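Local coordinates for acyl-CoA dehydrogenase (Bacillus subtilis, PDB 5LNX), which catalyses the FAD-dependent oxidation of saturated acyl-CoA thioesters to 2,3-dehydroacyl-CoA, handing the electrons to an acceptor, at residues V8-M13 against H46-I51; I28-D33 against G201-N206; G119-T124 against I165-T170; V239-I244 against E313-K318. All blocks are in the same frame, centred on the assembly; numbering follows the deposited sequence.

Contact 1. Residues V8-M13 against H46-I51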
loop_
_atom_site.group_PDB
_atom_site.type_symbol
_atom_site.label_atom_id
_atom_site.label_comp_id
_atom_site.label_asym_id
_atom_site.label_seq_id
_atom_site.Cartn_x
_atom_site.Cartn_y
_atom_site.Cartn_z
ATOM N N VAL D 8 13.632 22.340 25.243
ATOM C CA VAL D 8 13.817 23.047 23.953
ATOM C C VAL D 8 15.357 23.153 24.029
ATOM O O VAL D 8 16.040 23.069 23.000
ATOM C CB VAL D 8 13.170 24.456 23.784
ATOM C CG1 VAL D 8 13.854 25.216 22.650
ATOM C CG2 VAL D 8 11.684 24.340 23.473
ATOM N N MET D 9 15.878 23.303 25.249
ATOM C CA MET D 9 17.331 23.341 25.516
ATOM C C MET D 9 18.014 21.993 25.258
ATOM O O MET D 9 19.103 21.947 24.675
ATOM C CB MET D 9 17.675 23.871 26.939
ATOM C CG MET D 9 17.765 25.387 26.999
ATOM S SD MET D 9 17.874 26.032 28.672
ATOM C CE MET D 9 17.242 27.686 28.402
ATOM N N MET D 10 17.370 20.907 25.682
ATOM C CA MET D 10 17.891 19.557 25.451
ATOM C C MET D 10 18.025 19.365 23.951
ATOM O O MET D 10 19.107 19.080 23.454
ATOM C CB MET D 10 16.975 18.474 26.053
ATOM C CG MET D 10 17.559 17.064 25.992
ATOM S SD MET D 10 18.779 16.757 27.299
ATOM C CE MET D 10 20.006 15.858 26.373
ATOM N N ARG D 11 16.908 19.526 23.240
ATOM C CA ARG D 11 16.853 19.397 21.760
ATOM C C ARG D 11 17.959 20.156 21.000
ATOM O O ARG D 11 18.634 19.574 20.144
ATOM C CB ARG D 11 15.467 19.785 21.222
ATOM N N LYS D 12 18.212 21.410 21.377
ATOM C CA LYS D 12 19.289 22.201 20.735
ATOM C C LYS D 12 20.669 21.652 21.104
ATOM O O LYS D 12 21.538 21.497 20.243
ATOM C CB LYS D 12 19.222 23.683 21.118
ATOM C CG LYS D 12 20.101 24.559 20.235
ATOM N N MET D 13 20.842 21.353 22.390
ATOM C CA MET D 13 22.065 20.731 22.914
ATOM C C MET D 13 22.425 19.421 22.203
ATOM O O MET D 13 23.579 19.236 21.765
ATOM C CB MET D 13 21.931 20.500 24.419
ATOM C CG MET D 13 23.110 19.756 25.030
ATOM S SD MET D 13 23.250 17.965 24.831
ATOM C CE MET D 13 25.001 17.893 25.233
ATOM N N HIS D 46 29.276 14.677 28.291
ATOM C CA HIS D 46 28.251 15.690 27.942
ATOM C C HIS D 46 26.847 15.379 28.474
ATOM O O HIS D 46 25.874 16.048 28.115
ATOM C CB HIS D 46 28.203 15.915 26.433
ATOM C CG HIS D 46 29.378 16.676 25.904
ATOM N ND1 HIS D 46 29.237 17.651 24.945
ATOM C CD2 HIS D 46 30.701 16.618 26.197
ATOM C CE1 HIS D 46 30.423 18.154 24.653
ATOM N NE2 HIS D 46 31.329 17.546 25.399
ATOM N N GLY D 47 26.765 14.369 29.340
ATOM C CA GLY D 47 25.593 14.148 30.179
ATOM C C GLY D 47 24.406 13.604 29.408
ATOM O O GLY D 47 23.252 13.928 29.720
ATOM N N LEU D 48 24.700 12.800 28.388
ATOM C CA LEU D 48 23.673 12.188 27.515
ATOM C C LEU D 48 23.296 10.751 27.906
ATOM O O LEU D 48 22.312 10.197 27.411
ATOM C CB LEU D 48 24.148 12.190 26.071
ATOM C CG LEU D 48 24.273 13.563 25.398
ATOM C CD1 LEU D 48 24.773 13.402 23.967
ATOM C CD2 LEU D 48 22.946 14.310 25.403
ATOM N N MET D 49 24.068 10.156 28.805
ATOM C CA MET D 49 23.992 8.705 29.072
ATOM C C MET D 49 23.047 8.243 30.190
ATOM O O MET D 49 22.848 7.045 30.374
ATOM C CB MET D 49 25.400 8.173 29.350
ATOM C CG MET D 49 26.297 8.180 28.129
ATOM S SD MET D 49 25.877 6.814 27.051
ATOM C CE MET D 49 26.035 7.518 25.450
ATOM N N GLY D 50 22.466 9.197 30.900
ATOM C CA GLY D 50 21.491 8.934 31.936
ATOM C C GLY D 50 20.470 10.033 32.043
ATOM O O GLY D 50 20.303 10.636 33.084
ATOM N N ILE D 51 19.754 10.273 30.958
ATOM C CA ILE D 51 18.960 11.515 30.811
ATOM C C ILE D 51 17.666 11.507 31.638
ATOM O O ILE D 51 17.363 12.500 32.304
ATOM C CB ILE D 51 18.644 11.841 29.337
ATOM C CG1 ILE D 51 19.952 11.859 28.534
ATOM C CG2 ILE D 51 17.818 13.138 29.239
ATOM C CD1 ILE D 51 19.853 12.498 27.168
#
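Met10 and Met13, in the opening turns of helix 9-32, pack against the loop that follows a Schellman motif in the helical N-terminal domain of the acyl-CoA dehydrogenase fold. That motif ends helix 37-45: Gly47 takes the C-prime place with the positive phi a glycine tolerates readily, and Leu48 N turns back to Met43 O. His46, just before Gly47, and Leu48 and Ile51 after it supply the groups that meet the methionines, and the contact is almost wholly apolar. Met10 has CG anti to its backbone N (chi1 -173°), and further bends at chi2 and chi3 bring the methyl CE to the loop. CE lies 3.5 Å from Leu48 CD2 and 3.5 Å from Ile51 CD1, the latter met tip to tip. Leu48 CD2 is shared, since Met13 SD sits 3.7 Å from it. Methionine suits this place, because unbranched, flexible thioether chains can adapt to the uneven surface of a loop. Beyond the two segments, Met10 touches Leu69 and Ile51 touches Ala70, both on helix 64-77, while Leu48 also packs on Val14 and Phe17 of the first helix. At the outer end Met13 CE approaches the edge of the His46 ring, near its plane, and lies 3.5 Å from His46 O.

Contact 2. Residues I28-D33 against G201-N206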
loop_
_atom_site.group_PDB
_atom_site.type_symbol
_atom_site.label_atom_id
_atom_site.label_comp_id
_atom_site.label_asym_id
_atom_site.label_seq_id
_atom_site.Cartn_x
_atom_site.Cartn_y
_atom_site.Cartn_z
ATOM N N ILE D 28 32.904 6.914 10.218
ATOM C CA ILE D 28 33.843 5.887 10.700
ATOM C C ILE D 28 33.124 4.550 11.005
ATOM O O ILE D 28 33.620 3.482 10.656
ATOM C CB ILE D 28 34.622 6.344 11.984
ATOM C CG1 ILE D 28 35.420 7.628 11.785
ATOM C CG2 ILE D 28 35.526 5.252 12.501
ATOM C CD1 ILE D 28 36.462 7.514 10.718
ATOM N N MET D 29 31.977 4.615 11.666
ATOM C CA MET D 29 31.205 3.381 12.024
ATOM C C MET D 29 30.700 2.644 10.797
ATOM O O MET D 29 30.710 1.416 10.767
ATOM C CB MET D 29 29.985 3.699 12.887
ATOM C CG MET D 29 30.299 4.094 14.309
ATOM S SD MET D 29 28.858 4.905 14.995
ATOM C CE MET D 29 27.913 3.565 15.723
ATOM N N GLU D 30 30.277 3.398 9.787
ATOM C CA GLU D 30 29.796 2.812 8.541
ATOM C C GLU D 30 30.910 2.161 7.744
ATOM O O GLU D 30 30.678 1.266 6.912
ATOM C CB GLU D 30 29.112 3.875 7.677
ATOM C CG GLU D 30 27.688 4.189 8.115
ATOM C CD GLU D 30 26.704 3.067 7.824
ATOM O OE1 GLU D 30 26.037 2.671 8.796
ATOM O OE2 GLU D 30 26.672 2.508 6.681
ATOM N N LYS D 31 32.118 2.659 7.943
ATOM C CA LYS D 31 33.277 2.180 7.192
ATOM C C LYS D 31 33.950 1.049 7.924
ATOM O O LYS D 31 34.328 0.050 7.324
ATOM C CB LYS D 31 34.264 3.311 6.990
ATOM N N THR D 32 34.112 1.232 9.221
ATOM C CA THR D 32 34.874 0.319 10.073
ATOM C C THR D 32 34.010 -0.832 10.618
ATOM O O THR D 32 34.492 -1.943 10.798
ATOM C CB THR D 32 35.492 1.095 11.268
ATOM O OG1 THR D 32 34.455 1.409 12.219
ATOM N N ASP D 33 32.744 -0.534 10.907
ATOM C CA ASP D 33 31.818 -1.436 11.648
ATOM C C ASP D 33 32.283 -1.649 13.091
ATOM O O ASP D 33 31.937 -2.651 13.716
ATOM C CB ASP D 33 31.638 -2.787 10.935
ATOM C CG ASP D 33 30.345 -3.526 11.336
ATOM O OD1 ASP D 33 30.466 -4.509 12.088
ATOM O OD2 ASP D 33 29.233 -3.173 10.873
ATOM N N GLY D 201 22.652 -3.942 8.670
ATOM C CA GLY D 201 22.846 -2.533 9.058
ATOM C C GLY D 201 23.109 -2.290 10.541
ATOM O O GLY D 201 23.718 -3.110 11.213
ATOM N N LEU D 202 22.688 -1.134 11.048
ATOM C CA LEU D 202 23.204 -0.609 12.322
ATOM C C LEU D 202 24.691 -0.942 12.445
ATOM O O LEU D 202 25.128 -1.656 13.362
ATOM C CB LEU D 202 22.440 -1.192 13.509
ATOM C CG LEU D 202 20.936 -0.899 13.580
ATOM C CD1 LEU D 202 20.389 -1.324 14.928
ATOM C CD2 LEU D 202 20.602 0.572 13.345
ATOM N N TYR D 203 25.458 -0.466 11.476
ATOM C CA TYR D 203 26.915 -0.582 11.527
ATOM C C TYR D 203 27.408 0.397 12.634
ATOM O O TYR D 203 26.733 1.363 12.873
ATOM C CB TYR D 203 27.509 -0.133 10.184
ATOM C CG TYR D 203 27.536 -1.168 9.057
ATOM C CD1 TYR D 203 26.621 -2.209 8.996
ATOM C CD2 TYR D 203 28.476 -1.079 8.033
ATOM C CE1 TYR D 203 26.656 -3.140 7.970
ATOM C CE2 TYR D 203 28.513 -1.999 6.996
ATOM C CZ TYR D 203 27.599 -3.029 6.966
ATOM O OH TYR D 203 27.629 -3.953 5.939
ATOM N N GLY D 204 28.491 0.175 13.381
ATOM C CA GLY D 204 28.663 -0.918 14.310
ATOM C C GLY D 204 28.112 -0.703 15.740
ATOM O O GLY D 204 28.773 -0.350 16.793
ATOM N N SER D 205 26.835 -0.943 15.783
ATOM C CA SER D 205 26.214 -1.319 17.040
ATOM C C SER D 205 26.535 -2.803 17.306
ATOM O O SER D 205 25.950 -3.672 16.683
ATOM C CB SER D 205 24.713 -1.089 17.020
ATOM O OG SER D 205 24.138 -1.694 18.166
ATOM N N ASN D 206 27.522 -3.085 18.146
ATOM C CA ASN D 206 27.875 -4.489 18.497
ATOM C C ASN D 206 26.646 -5.302 18.849
ATOM O O ASN D 206 25.955 -4.998 19.806
ATOM C CB ASN D 206 28.820 -4.518 19.706
ATOM C CG ASN D 206 30.291 -4.521 19.311
ATOM O OD1 ASN D 206 30.656 -4.179 18.190
ATOM N ND2 ASN D 206 31.149 -4.848 20.267
#
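Tyr203 meets the C-terminal end of helix 9-32 in a contact of a ring with acidic and carbonyl oxygens, joining the N-terminal helical domain to the loop before strand 207-212 of the middle domain. Asp33, the first residue past the helix, has CG anti to its backbone N (chi1 -158°), and its OD2 stands over one face of the ring, 3.2 Å from Tyr203 CG. The carboxylate plane is at 90° to the ring. Glu30 crosses the tyrosine differently: its carboxylate is only 17° from the ring plane, and OE1 lies 3.5 Å from Tyr203 CB. At the ring edge, in plane, Glu30 O is 3.4 Å from Tyr203 CD2, where the polarised C-H rim can receive a carbonyl. Met29 CE comes to 3.8 Å from Tyr203 O. Gly204 suits its place because a CB here would point toward the helix end, near Asp33 O. Glu30 OE2 forms a salt bridge with Arg352, which also makes a cation-pi contact with Tyr203. An alanine at Tyr203 would probably leave Asp33 OD2 and the Arg352 cation without their ring and open a gap between the domains. An acid over an electron-rich face is not attractive in itself; Arg352, paired with Glu30 and set against the ring, would probably offset part of the negative charge gathered round Tyr203.

Contact 3. Residues G119-T124 against I165-T170. With FAD (flavin-adenine dinucleotide), chain S.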
loop_
_atom_site.group_PDB
_atom_site.type_symbol
_atom_site.label_atom_id
_atom_site.label_comp_id
_atom_site.label_asym_id
_atom_site.label_seq_id
_atom_site.Cartn_x
_atom_site.Cartn_y
_atom_site.Cartn_z
ATOM N N GLY D 119 25.386 -0.344 29.254
ATOM C CA GLY D 119 24.295 -1.230 29.628
ATOM C C GLY D 119 23.794 -2.081 28.472
ATOM O O GLY D 119 23.805 -1.666 27.317
ATOM N N ALA D 120 23.280 -3.258 28.816
ATOM C CA ALA D 120 22.789 -4.206 27.837
ATOM C C ALA D 120 21.567 -4.906 28.442
ATOM O O ALA D 120 21.346 -4.803 29.639
ATOM C CB ALA D 120 23.849 -5.233 27.538
ATOM N N PHE D 121 20.865 -5.697 27.627
ATOM C CA PHE D 121 19.506 -6.250 27.975
ATOM C C PHE D 121 19.173 -7.728 27.919
ATOM O O PHE D 121 18.162 -8.166 28.476
ATOM C CB PHE D 121 18.439 -5.390 27.285
ATOM C CG PHE D 121 17.030 -5.850 27.499
ATOM C CD1 PHE D 121 16.433 -5.736 28.749
ATOM C CD2 PHE D 121 16.285 -6.354 26.436
ATOM C CE1 PHE D 121 15.109 -6.089 28.930
ATOM C CE2 PHE D 121 14.963 -6.736 26.618
ATOM C CZ PHE D 121 14.373 -6.599 27.868
ATOM N N ALA D 122 20.015 -8.529 27.335
ATOM C CA ALA D 122 19.863 -9.967 27.554
ATOM C C ALA D 122 18.490 -10.643 27.891
ATOM O O ALA D 122 18.337 -11.328 28.928
ATOM C CB ALA D 122 20.951 -10.586 28.435
ATOM N N LEU D 123 17.591 -10.644 26.911
ATOM C CA LEU D 123 16.336 -11.446 26.953
ATOM C C LEU D 123 16.265 -12.553 25.905
ATOM O O LEU D 123 16.059 -13.738 26.230
ATOM C CB LEU D 123 15.158 -10.510 26.770
ATOM C CG LEU D 123 13.758 -11.090 26.693
ATOM C CD1 LEU D 123 13.381 -11.879 27.938
ATOM C CD2 LEU D 123 12.791 -9.943 26.439
ATOM N N THR D 124 16.489 -12.175 24.658
ATOM C CA THR D 124 16.292 -13.064 23.500
ATOM C C THR D 124 17.244 -14.280 23.451
ATOM O O THR D 124 18.439 -14.177 23.809
ATOM C CB THR D 124 16.430 -12.263 22.170
ATOM O OG1 THR D 124 15.533 -11.149 22.225
ATOM C CG2 THR D 124 16.097 -13.106 20.941
ATOM N N ILE D 165 21.434 -6.657 31.984
ATOM C CA ILE D 165 20.148 -7.006 32.605
ATOM C C ILE D 165 19.634 -8.281 31.948
ATOM O O ILE D 165 19.259 -8.288 30.770
ATOM C CB ILE D 165 19.084 -5.899 32.469
ATOM C CG1 ILE D 165 19.592 -4.565 33.004
ATOM C CG2 ILE D 165 17.808 -6.311 33.170
ATOM C CD1 ILE D 165 20.369 -4.616 34.313
ATOM N N THR D 166 19.694 -9.370 32.713
ATOM C CA THR D 166 19.596 -10.717 32.156
ATOM C C THR D 166 18.431 -11.442 32.761
ATOM O O THR D 166 18.253 -11.450 33.986
ATOM C CB THR D 166 20.871 -11.568 32.401
ATOM O OG1 THR D 166 22.033 -10.817 32.050
ATOM C CG2 THR D 166 20.853 -12.845 31.542
ATOM N N PHE D 167 17.723 -12.153 31.895
ATOM C CA PHE D 167 16.509 -12.863 32.280
ATOM C C PHE D 167 16.713 -14.367 32.187
ATOM O O PHE D 167 17.199 -14.874 31.175
ATOM C CB PHE D 167 15.320 -12.403 31.419
ATOM C CG PHE D 167 15.043 -10.938 31.539
ATOM C CD1 PHE D 167 14.208 -10.449 32.522
ATOM C CD2 PHE D 167 15.693 -10.039 30.705
ATOM C CE1 PHE D 167 13.990 -9.092 32.647
ATOM C CE2 PHE D 167 15.497 -8.682 30.838
ATOM C CZ PHE D 167 14.638 -8.202 31.805
ATOM N N ALA D 168 16.286 -15.068 33.230
ATOM C CA ALA D 168 16.594 -16.496 33.385
ATOM C C ALA D 168 15.562 -17.207 34.266
ATOM O O ALA D 168 15.115 -16.650 35.258
ATOM C CB ALA D 168 18.006 -16.660 33.938
ATOM N N LEU D 169 15.194 -18.433 33.886
ATOM C CA LEU D 169 14.246 -19.290 34.669
ATOM C C LEU D 169 14.723 -19.665 36.075
ATOM O O LEU D 169 15.785 -20.277 36.233
ATOM C CB LEU D 169 13.986 -20.602 33.933
ATOM C CG LEU D 169 13.158 -20.531 32.665
ATOM C CD1 LEU D 169 13.193 -21.882 31.971
ATOM C CD2 LEU D 169 11.735 -20.100 32.954
ATOM N N THR D 170 13.946 -19.269 37.084
ATOM C CA THR D 170 14.186 -19.720 38.508
ATOM C C THR D 170 13.700 -21.181 39.115
ATOM O O THR D 170 14.581 -21.930 39.689
ATOM C CB THR D 170 14.005 -18.481 39.479
ATOM O OG1 THR D 170 12.924 -17.617 39.076
ATOM C CG2 THR D 170 15.275 -17.606 39.538
HETATM P PA FAD S . 10.670 -14.754 15.600
HETATM O O1A FAD S . 10.153 -13.991 16.808
HETATM O O2A FAD S . 10.744 -16.244 15.528
HETATM O O5B FAD S . 9.706 -14.280 14.401
HETATM C C5B FAD S . 9.890 -14.593 13.028
HETATM C C4B FAD S . 8.784 -13.847 12.283
HETATM O O4B FAD S . 7.578 -14.479 12.639
HETATM C C3B FAD S . 8.674 -12.388 12.697
HETATM O O3B FAD S . 8.250 -11.568 11.601
HETATM C C2B FAD S . 7.589 -12.374 13.734
HETATM O O2B FAD S . 6.769 -11.228 13.583
HETATM C C1B FAD S . 6.771 -13.566 13.350
HETATM N N9A FAD S . 6.093 -14.263 14.434
HETATM C C8A FAD S . 6.556 -15.256 15.226
HETATM N N7A FAD S . 5.554 -15.695 16.049
HETATM C C5A FAD S . 4.449 -14.955 15.774
HETATM C C6A FAD S . 3.052 -14.870 16.212
HETATM N N6A FAD S . 2.571 -15.657 17.186
HETATM N N1A FAD S . 2.240 -13.984 15.597
HETATM C C2A FAD S . 2.625 -13.168 14.604
HETATM N N3A FAD S . 3.884 -13.190 14.159
HETATM C C4A FAD S . 4.807 -14.041 14.680
HETATM N N1 FAD S . 17.131 -9.134 21.897
HETATM C C2 FAD S . 17.344 -8.760 23.181
HETATM O O2 FAD S . 16.907 -9.499 24.072
HETATM N N3 FAD S . 17.992 -7.630 23.538
HETATM C C4 FAD S . 18.491 -6.788 22.624
HETATM O O4 FAD S . 19.099 -5.741 22.958
HETATM C C4X FAD S . 18.315 -7.140 21.201
HETATM N N5 FAD S . 18.797 -6.337 20.229
HETATM C C5X FAD S . 18.654 -6.672 18.926
HETATM C C6 FAD S . 19.239 -5.857 17.991
HETATM C C7 FAD S . 19.107 -6.108 16.648
HETATM C C7M FAD S . 19.694 -5.075 15.720
HETATM C C8 FAD S . 18.370 -7.326 16.214
HETATM C C8M FAD S . 18.176 -7.693 14.767
HETATM C C9 FAD S . 17.820 -8.164 17.153
HETATM C C9A FAD S . 17.930 -7.900 18.512
HETATM N N10 FAD S . 17.421 -8.782 19.520
HETATM C C10 FAD S . 17.586 -8.396 20.873
HETATM C "C1'" FAD S . 16.636 -9.979 19.179
HETATM C "C2'" FAD S . 15.223 -9.534 18.736
HETATM O "O2'" FAD S . 14.441 -8.914 19.774
HETATM C "C3'" FAD S . 14.466 -10.697 18.111
HETATM O "O3'" FAD S . 14.957 -10.878 16.784
HETATM C "C4'" FAD S . 12.963 -10.460 18.132
HETATM O "O4'" FAD S . 12.501 -10.490 19.493
HETATM C "C5'" FAD S . 12.183 -11.478 17.262
HETATM O "O5'" FAD S . 12.455 -12.862 17.495
HETATM P P FAD S . 13.177 -13.837 16.403
HETATM O O1P FAD S . 13.304 -15.252 16.938
HETATM O O2P FAD S . 14.421 -13.158 15.898
HETATM O O3P FAD S . 12.120 -14.141 15.218
#
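Ala122 O is gripped twice by strand 163-169: Phe167 N donates a hydrogen bond of 3.1 Å to it, nearly along the C=O axis, and Thr166 CA adds a CA-H...O contact to the same oxygen at 3.5 Å. Together with the 3.0 Å bond from Ile165 N to Ala120 O, this sets 119-120 and the residues after it parallel to the strand, at one border of a mixed sheet in the middle domain. Past Ala120 the chain leaves the strand and turns to the flavin. Alanine suits position 122, where its small CB faces the strand and lies 3.8 Å from Thr166 CG2.

Phe121, with CG anti to its backbone N (chi1 178°), meets Phe167 obliquely: the centroids are 5.3 Å apart and the planes at 71°. Its CE1 is the atom that meets Phe167 CE2, while CD2 lies 3.6 Å from FAD N3, so the ring lies between flavin and Phe167 and touches both. An alanine at Phe121 would probably lose the contact with Phe167 CE2 and the packing at FAD N3, leaving a gap between them. Leu237 of helix 229-265 also packs on Phe121 and Leu123.

Two successive N-H groups hold the flavin carbonyl: Leu123 N and Thr124 N both donate to FAD O2. Their dipoles would probably help stabilise negative charge on the N1-C2=O2 locus of the reduced flavin. Beside them Thr124 uses its hydroxyl, with OG1 donating to FAD N1 at 2.6 Å.

Contact 4. Residues V239-I244 against E313-K318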
loop_
_atom_site.group_PDB
_atom_site.type_symbol
_atom_site.label_atom_id
_atom_site.label_comp_id
_atom_site.label_asym_id
_atom_site.label_seq_id
_atom_site.Cartn_x
_atom_site.Cartn_y
_atom_site.Cartn_z
ATOM N N VAL D 239 8.710 1.608 27.165
ATOM C CA VAL D 239 9.534 2.807 27.007
ATOM C C VAL D 239 10.599 2.591 25.940
ATOM O O VAL D 239 10.933 3.507 25.171
ATOM C CB VAL D 239 10.263 3.188 28.325
ATOM C CG1 VAL D 239 10.640 4.661 28.331
ATOM N N GLY D 240 11.165 1.393 25.937
ATOM C CA GLY D 240 12.077 0.954 24.860
ATOM C C GLY D 240 11.499 1.075 23.456
ATOM O O GLY D 240 12.184 1.490 22.538
ATOM N N ARG D 241 10.224 0.722 23.305
ATOM C CA ARG D 241 9.550 0.701 21.987
ATOM C C ARG D 241 9.274 2.108 21.434
ATOM O O ARG D 241 9.313 2.336 20.212
ATOM C CB ARG D 241 8.246 -0.078 22.060
ATOM C CG ARG D 241 8.402 -1.580 21.842
ATOM C CD ARG D 241 7.184 -2.357 22.321
ATOM N NE ARG D 241 7.540 -3.710 22.746
ATOM C CZ ARG D 241 6.715 -4.545 23.370
ATOM N NH1 ARG D 241 5.489 -4.165 23.677
ATOM N NH2 ARG D 241 7.140 -5.752 23.732
ATOM N N ILE D 242 8.979 3.031 22.342
ATOM C CA ILE D 242 8.851 4.453 22.004
ATOM C C ILE D 242 10.188 4.996 21.501
ATOM O O ILE D 242 10.255 5.748 20.530
ATOM C CB ILE D 242 8.451 5.298 23.222
ATOM C CG1 ILE D 242 7.113 4.815 23.794
ATOM C CG2 ILE D 242 8.363 6.774 22.834
ATOM C CD1 ILE D 242 6.779 5.417 25.139
ATOM N N GLY D 243 11.254 4.576 22.166
ATOM C CA GLY D 243 12.617 4.852 21.715
ATOM C C GLY D 243 12.894 4.296 20.345
ATOM O O GLY D 243 13.428 4.983 19.472
ATOM N N ILE D 244 12.517 3.054 20.114
ATOM C CA ILE D 244 12.696 2.457 18.752
ATOM C C ILE D 244 11.891 3.231 17.705
ATOM O O ILE D 244 12.331 3.387 16.573
ATOM C CB ILE D 244 12.246 1.005 18.695
ATOM C CG1 ILE D 244 13.091 0.148 19.640
ATOM C CG2 ILE D 244 12.342 0.469 17.279
ATOM C CD1 ILE D 244 14.583 0.194 19.366
ATOM N N GLU D 313 -0.340 2.756 22.922
ATOM C CA GLU D 313 0.188 3.921 22.180
ATOM C C GLU D 313 1.630 3.711 21.725
ATOM O O GLU D 313 2.025 4.151 20.650
ATOM C CB GLU D 313 0.079 5.204 23.027
ATOM C CG GLU D 313 -1.360 5.653 23.300
ATOM C CD GLU D 313 -2.021 4.884 24.468
ATOM O OE1 GLU D 313 -1.334 4.063 25.111
ATOM O OE2 GLU D 313 -3.215 5.090 24.757
ATOM N N ALA D 314 2.410 3.039 22.563
ATOM C CA ALA D 314 3.817 2.739 22.273
ATOM C C ALA D 314 3.938 1.705 21.159
ATOM O O ALA D 314 4.833 1.762 20.327
ATOM C CB ALA D 314 4.521 2.233 23.529
ATOM N N SER D 315 3.040 0.732 21.176
ATOM C CA SER D 315 2.971 -0.267 20.102
ATOM C C SER D 315 2.638 0.364 18.762
ATOM O O SER D 315 3.252 0.066 17.753
ATOM C CB SER D 315 1.957 -1.361 20.440
ATOM O OG SER D 315 2.596 -2.397 21.134
ATOM N N MET D 316 1.625 1.200 18.766
ATOM C CA MET D 316 1.225 1.998 17.580
ATOM C C MET D 316 2.371 2.821 16.962
ATOM O O MET D 316 2.605 2.778 15.749
ATOM C CB MET D 316 0.059 2.933 17.955
ATOM C CG MET D 316 -1.290 2.233 17.986
ATOM S SD MET D 316 -2.611 3.223 18.703
ATOM C CE MET D 316 -4.093 2.316 18.264
ATOM N N ALA D 317 3.046 3.588 17.815
ATOM C CA ALA D 317 4.235 4.372 17.430
ATOM C C ALA D 317 5.347 3.537 16.799
ATOM O O ALA D 317 5.962 3.947 15.812
ATOM C CB ALA D 317 4.792 5.084 18.654
ATOM N N LYS D 318 5.659 2.410 17.438
ATOM C CA LYS D 318 6.768 1.536 17.001
ATOM C C LYS D 318 6.491 0.997 15.600
ATOM O O LYS D 318 7.331 1.087 14.705
ATOM C CB LYS D 318 6.949 0.352 17.961
ATOM C CG LYS D 318 8.277 -0.395 17.837
ATOM C CD LYS D 318 8.230 -1.535 16.826
ATOM C CE LYS D 318 9.427 -2.459 16.986
ATOM N NZ LYS D 318 9.532 -3.502 15.909
#
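Arg241 and Lys318 lie where helices 229-265 and 311-326 run side by side, their segment axes 8.1 Å apart at 25° and pointing broadly the same way. Lys318 starts with CG anti to its backbone N (chi1 -164°), which lays CG 3.8 Å from Arg241 O. Its chain then bends at chi2 (-89°), and the outer part runs beside Ile244, both pointing the same way, with CE 4.1 Å from Ile244 CG2. Across the helix pair the lysine touches through its CB, CG and CE, and its charge is met elsewhere: the buried NZ donates to Gly362 O and Thr357 O. A lysine suits this place because it combines a long apolar shaft with an ammonium group able to bind several carbonyls.

Arg241 is drawn out from CG to NE, and the two long side chains cross obliquely, Arg241 CG 4.2 Å from Lys318 CG. The extended chain puts NE where it makes a weak hydrogen bond to Glu361 O, and NH1 is 4.2 Å from Ser315 OG, which is itself hydrogen-bonded to Gln367 of helix 364-376. On another part of the interface Ile242 CG1 rests 3.7 Å from Ala314 CB; alanine's small side chain lets the CA atoms of these two residues come within 5.3 Å. Val297, Ala300 and Ala301 of helix 277-305 also touch Ile242. Such close helix packing belongs to the C-terminal helical bundle of the acyl-CoA dehydrogenase fold.

How the contacts relate
Contact 3 holds the flavin directly; contacts 2 and 4 border its pocket. In contact 2, Leu202 touches FAD; in contact 4 the Ile244 side chain is about 8 Å from the bound FAD. Tyr360 of the pocket touches both Leu202 and Ile244, linking contacts 2 and 4, whose nearest atoms are about 7 Å apart. Helix 229-265 carries contact 4 and also sends Ala233 and Leu237 against contact 3. Contacts 1 and 2 use opposite ends of helix 9-32, their centres 24 Å apart. Helix 64-77 touches both contact 1, through Leu69 and Ala70, and contact 4, through Ile68.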